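Long-range contacts in O-methyltransferase (Bacillus halodurans, PDB 2GPY), which probably transfers a methyl group from S-adenosylmethionine to a hydroxyl acceptor that has not been identified: residues A114-G118 with R141-Y146; V150-G154 with S211-E215. All coordinates share one frame; numbering follows the deposited sequence.

Contact 1 (A114-G118 with R141-Y146). With ZN (zinc ion), chain J.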
loop_
_atom_site.group_PDB
_atom_site.type_symbol
_atom_site.label_atom_id
_atom_site.label_comp_id
_atom_site.label_asym_id
_atom_site.label_seq_id
_atom_site.Cartn_x
_atom_site.Cartn_y
_atom_site.Cartn_z
ATOM N N ALA B 114 -9.097 4.273 25.364
ATOM C CA ALA B 114 -9.441 4.889 24.073
ATOM C C ALA B 114 -10.935 5.089 23.860
ATOM O O ALA B 114 -11.341 6.033 23.192
ATOM C CB ALA B 114 -8.835 4.093 22.910
ATOM N N LEU B 115 -11.746 4.200 24.425
ATOM C CA LEU B 115 -13.201 4.263 24.245
ATOM C C LEU B 115 -13.797 5.399 25.060
ATOM O O LEU B 115 -14.931 5.795 24.845
ATOM C CB LEU B 115 -13.834 2.929 24.616
ATOM C CG LEU B 115 -14.481 2.101 23.496
ATOM C CD1 LEU B 115 -13.864 2.295 22.106
ATOM C CD2 LEU B 115 -14.504 0.640 23.893
ATOM N N GLN B 116 -13.000 5.934 25.982
ATOM C CA GLN B 116 -13.399 7.070 26.793
ATOM C C GLN B 116 -12.748 8.378 26.327
ATOM O O GLN B 116 -13.055 9.453 26.867
ATOM C CB GLN B 116 -13.083 6.786 28.265
ATOM C CG GLN B 116 -13.809 5.541 28.777
ATOM C CD GLN B 116 -13.822 5.433 30.279
ATOM O OE1 GLN B 116 -14.863 5.610 30.899
ATOM N NE2 GLN B 116 -12.656 5.161 30.885
ATOM N N LEU B 117 -11.875 8.280 25.323
ATOM C CA LEU B 117 -11.067 9.415 24.851
ATOM C C LEU B 117 -11.498 9.996 23.508
ATOM O O LEU B 117 -10.808 10.855 22.955
ATOM C CB LEU B 117 -9.581 9.029 24.761
ATOM C CG LEU B 117 -8.760 8.902 26.051
ATOM C CD1 LEU B 117 -7.306 8.707 25.710
ATOM C CD2 LEU B 117 -8.935 10.092 26.986
ATOM N N GLY B 118 -12.637 9.538 22.992
ATOM C CA GLY B 118 -13.149 9.994 21.698
ATOM C C GLY B 118 -13.288 11.506 21.580
ATOM O O GLY B 118 -12.825 12.105 20.601
ATOM N N ARG B 141 -15.179 -1.778 18.315
ATOM C CA ARG B 141 -15.567 -0.505 18.922
ATOM C C ARG B 141 -14.533 0.561 18.594
ATOM O O ARG B 141 -14.901 1.695 18.294
ATOM C CB ARG B 141 -15.757 -0.623 20.446
ATOM C CG ARG B 141 -16.946 -1.483 20.844
ATOM C CD ARG B 141 -17.214 -1.323 22.318
ATOM N NE ARG B 141 -18.268 -0.337 22.552
ATOM C CZ ARG B 141 -18.571 0.168 23.746
ATOM N NH1 ARG B 141 -17.879 -0.192 24.828
ATOM N NH2 ARG B 141 -19.561 1.046 23.859
ATOM N N PHE B 142 -13.243 0.190 18.606
ATOM C CA PHE B 142 -12.189 1.130 18.231
ATOM C C PHE B 142 -12.316 1.576 16.779
ATOM O O PHE B 142 -12.124 2.765 16.456
ATOM C CB PHE B 142 -10.790 0.526 18.410
ATOM C CG PHE B 142 -10.407 0.280 19.836
ATOM C CD1 PHE B 142 -10.961 1.038 20.866
ATOM C CD2 PHE B 142 -9.471 -0.703 20.143
ATOM C CE1 PHE B 142 -10.589 0.813 22.193
ATOM C CE2 PHE B 142 -9.107 -0.949 21.485
ATOM C CZ PHE B 142 -9.660 -0.186 22.492
ATOM N N PHE B 143 -12.601 0.613 15.907
ATOM C CA PHE B 143 -12.821 0.913 14.495
ATOM C C PHE B 143 -13.957 1.937 14.334
ATOM O O PHE B 143 -13.769 2.968 13.698
ATOM C CB PHE B 143 -13.113 -0.353 13.677
ATOM C CG PHE B 143 -13.177 -0.109 12.173
ATOM C CD1 PHE B 143 -14.318 0.406 11.568
ATOM C CD2 PHE B 143 -12.082 -0.365 11.382
ATOM C CE1 PHE B 143 -14.357 0.642 10.178
ATOM C CE2 PHE B 143 -12.102 -0.130 10.000
ATOM C CZ PHE B 143 -13.258 0.353 9.393
ATOM N N ASP B 144 -15.118 1.654 14.920
ATOM C CA ASP B 144 -16.288 2.530 14.748
ATOM C C ASP B 144 -16.043 3.940 15.295
ATOM O O ASP B 144 -16.477 4.937 14.705
ATOM C CB ASP B 144 -17.516 1.898 15.412
ATOM C CG ASP B 144 -18.152 0.814 14.543
ATOM O OD1 ASP B 144 -17.711 0.644 13.389
ATOM O OD2 ASP B 144 -19.087 0.129 14.993
HETATM N N MSE B 145 -15.361 3.999 16.430
HETATM C CA MSE B 145 -15.126 5.241 17.164
HETATM C C MSE B 145 -14.108 6.163 16.503
HETATM O O MSE B 145 -14.283 7.384 16.508
HETATM C CB MSE B 145 -14.661 4.945 18.594
HETATM C CG MSE B 145 -14.251 6.191 19.348
HETATM SE SE MSE B 145 -14.308 6.001 21.281
HETATM C CE MSE B 145 -16.218 5.583 21.481
ATOM N N TYR B 146 -13.034 5.573 15.970
ATOM C CA TYR B 146 -11.896 6.330 15.455
ATOM C C TYR B 146 -11.815 6.438 13.938
ATOM O O TYR B 146 -11.076 7.254 13.415
ATOM C CB TYR B 146 -10.584 5.774 16.040
ATOM C CG TYR B 146 -10.480 6.159 17.498
ATOM C CD1 TYR B 146 -10.152 7.453 17.850
ATOM C CD2 TYR B 146 -10.799 5.254 18.515
ATOM C CE1 TYR B 146 -10.098 7.849 19.196
ATOM C CE2 TYR B 146 -10.746 5.636 19.867
ATOM C CZ TYR B 146 -10.403 6.947 20.188
ATOM O OH TYR B 146 -10.326 7.367 21.504
HETATM ZN ZN ZN J . -18.959 0.108 11.824
HETATM O O HOH W 1 -19.249 -1.883 12.365
#
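Y146 reaches from the last turn of helix 139-146 to the loop that follows strand 107-111, and its OH donates a hydrogen bond to A114 O. Y146 OH and A114 O are only 2.4 Å apart, which is very short and may partly reflect coordinate error. A114 O lies in the plane of the Y146 ring, at its edge, and also accepts the backbone bond from L117 N, so two donors grip this one carbonyl. The phenol gets there because its CG stands beside the backbone N, opposite the carbonyl carbon (chi1 -72°). Within the helix, M145 CG rests over one face of the Y146 ring, 3.5 Å above its plane and offset toward the rim.

Packing is dense around this bond. A114 CB sits 3.8 Å from F142 CE1, and the selenium of M145, a selenomethionine, lies 3.5 Å from A114 O. L115 CD1 approaches the F142 ring obliquely at CD1, 3.4 Å away, and also meets M145 SE; the two side chains of L115 and F142 run nearly perpendicular. A114, F142 and Y146 all continue inward onto I61 of strand 57-61.

Toward solvent the contact thins out. The other methyl of L115, CD2, touches R141 at NH1 (3.6 Å) and along CD, where the bend at chi3 (97°) turns the exposed arginine so that L115 CG lies over one guanidinium face. On another side of the helix, D144 OD1 binds a zinc ion at 2.1 Å, a site completed by H194 and a water.

Helix and loop thus pack against one face of the sheet, on strands 57-61, 80-85 and 127-133, whose strand order 3-2-1-4-5-7-6 is that of the Rossmann-like class I methyltransferase fold.

Contact 2 (V150-G154 with S211-E215)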
loop_
_atom_site.group_PDB
_atom_site.type_symbol
_atom_site.label_atom_id
_atom_site.label_comp_id
_atom_site.label_asym_id
_atom_site.label_seq_id
_atom_site.Cartn_x
_atom_site.Cartn_y
_atom_site.Cartn_z
ATOM N N VAL B 150 -10.241 9.621 10.636
ATOM C CA VAL B 150 -9.329 9.427 9.509
ATOM C C VAL B 150 -9.851 10.220 8.274
ATOM O O VAL B 150 -11.045 10.194 7.971
ATOM C CB VAL B 150 -9.256 7.930 9.152
ATOM C CG1 VAL B 150 -8.409 7.679 7.871
ATOM C CG2 VAL B 150 -8.715 7.097 10.376
ATOM N N ARG B 151 -8.960 10.904 7.567
ATOM C CA ARG B 151 -9.346 11.686 6.369
ATOM C C ARG B 151 -9.777 10.750 5.233
ATOM O O ARG B 151 -9.350 9.615 5.201
ATOM C CB ARG B 151 -8.183 12.559 5.888
ATOM C CG ARG B 151 -6.964 11.787 5.474
ATOM C CD ARG B 151 -6.119 12.516 4.440
ATOM N NE ARG B 151 -4.937 11.717 4.082
ATOM C CZ ARG B 151 -4.793 11.065 2.933
ATOM N NH1 ARG B 151 -5.754 11.117 2.005
ATOM N NH2 ARG B 151 -3.684 10.375 2.704
ATOM N N PRO B 152 -10.649 11.218 4.315
ATOM C CA PRO B 152 -10.895 10.481 3.074
ATOM C C PRO B 152 -9.580 10.198 2.362
ATOM O O PRO B 152 -8.694 11.063 2.316
ATOM C CB PRO B 152 -11.757 11.449 2.251
ATOM C CG PRO B 152 -12.453 12.273 3.255
ATOM C CD PRO B 152 -11.496 12.426 4.410
ATOM N N GLY B 153 -9.437 8.976 1.860
ATOM C CA GLY B 153 -8.202 8.539 1.226
ATOM C C GLY B 153 -7.171 8.028 2.215
ATOM O O GLY B 153 -6.144 7.454 1.819
ATOM N N GLY B 154 -7.441 8.230 3.503
ATOM C CA GLY B 154 -6.568 7.759 4.561
ATOM C C GLY B 154 -6.735 6.276 4.781
ATOM O O GLY B 154 -7.541 5.640 4.133
ATOM N N SER B 211 -7.516 -0.823 5.041
ATOM C CA SER B 211 -8.805 -0.266 4.654
ATOM C C SER B 211 -8.584 1.154 4.185
ATOM O O SER B 211 -8.093 1.990 4.941
ATOM C CB SER B 211 -9.767 -0.275 5.862
ATOM O OG SER B 211 -9.863 -1.578 6.409
ATOM N N ILE B 212 -8.920 1.435 2.930
ATOM C CA ILE B 212 -8.740 2.768 2.404
ATOM C C ILE B 212 -10.073 3.524 2.421
ATOM O O ILE B 212 -11.052 3.103 1.808
ATOM C CB ILE B 212 -8.195 2.740 0.949
ATOM C CG1 ILE B 212 -6.987 1.775 0.853
ATOM C CG2 ILE B 212 -7.822 4.159 0.488
ATOM C CD1 ILE B 212 -6.361 1.745 -0.582
ATOM N N LYS B 213 -10.075 4.660 3.099
ATOM C CA LYS B 213 -11.312 5.399 3.324
ATOM C C LYS B 213 -11.782 6.051 2.040
ATOM O O LYS B 213 -11.029 6.778 1.374
ATOM C CB LYS B 213 -11.142 6.428 4.442
ATOM C CG LYS B 213 -12.471 7.065 4.860
ATOM C CD LYS B 213 -12.352 7.766 6.180
ATOM C CE LYS B 213 -13.743 8.090 6.714
ATOM N NZ LYS B 213 -13.629 8.854 7.984
ATOM N N ARG B 214 -13.043 5.760 1.691
ATOM C CA ARG B 214 -13.658 6.283 0.477
ATOM C C ARG B 214 -14.023 7.742 0.665
ATOM O O ARG B 214 -14.173 8.216 1.801
ATOM C CB ARG B 214 -14.904 5.475 0.091
ATOM C CG ARG B 214 -14.601 4.066 -0.381
ATOM C CD ARG B 214 -15.792 3.437 -1.088
ATOM N NE ARG B 214 -15.408 2.146 -1.655
ATOM C CZ ARG B 214 -15.569 0.974 -1.041
ATOM N NH1 ARG B 214 -16.139 0.923 0.155
ATOM N NH2 ARG B 214 -15.177 -0.151 -1.634
ATOM N N GLU B 215 -14.173 8.447 -0.456
ATOM C CA GLU B 215 -14.483 9.869 -0.459
ATOM C C GLU B 215 -15.813 10.205 0.228
ATOM O O GLU B 215 -16.884 9.778 -0.206
ATOM C CB GLU B 215 -14.464 10.400 -1.896
ATOM C CG GLU B 215 -14.998 11.815 -2.046
ATOM C CD GLU B 215 -14.174 12.640 -3.007
ATOM O OE1 GLU B 215 -12.993 12.284 -3.233
ATOM O OE2 GLU B 215 -14.694 13.643 -3.531
#
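K213 makes three hydrogen bonds to 150-154, two of them with the backbone of G153 and G154. K213 N gives the straighter of these two to G154 O (2.9 Å), with 178° at the hydrogen. K213 O accepts the other from G153 N at 2.8 Å, in a more bent bond. The third runs from K213 NZ to V150 O at 2.9 Å, in the carbonyl plane; S147 O is a second acceptor for the same amine. CG of K213 stands opposite its backbone N (chi1 -171°) and the chain beyond is extended, which carries the amine past the turn, with CD 3.7 Å from R151 O. With an alanine in place of K213, V150 O and S147 O would probably lose their shared donor, and a gap would be likely alongside the turn.

R151 to G154 form a type II beta turn, closed by G154 N to R151 O, and the positive phi of G153 suits its glycine. R151 NH1 bonds P152 O, though its NE forms a salt bridge with D128. Farther out the packing is light: I212 CG2 lies 3.9 Å from G153 O, and P152 CB faces the backbone of R214 and E215. The turn leads from strand 150-151 into strand 154-159, which pairs antiparallel with strand 208-213; that strand is flanked by 197-202 on its other edge.

In the fold
From the N terminus, the chain passes through strands 57-61, 80-85 and 107-111 before reaching 114-118. Contact 1 then closes a loop of 22 intervening residues, which holds most of helix 118-122 and strand 127-133, when helix 139-146 returns against 114-118. Contact 2 opens just after that helix ends, and its longer loop of 56 residues closes at 211-215. The two loops are therefore in series, neither nested nor crossed, and the contact centres stand about 17 Å apart. Contact 1 ties a helix to a loop beside the parallel part of the sheet; contact 2 joins the turn that leads into strand 154-159, and the start of that strand, to the end of strand 208-213.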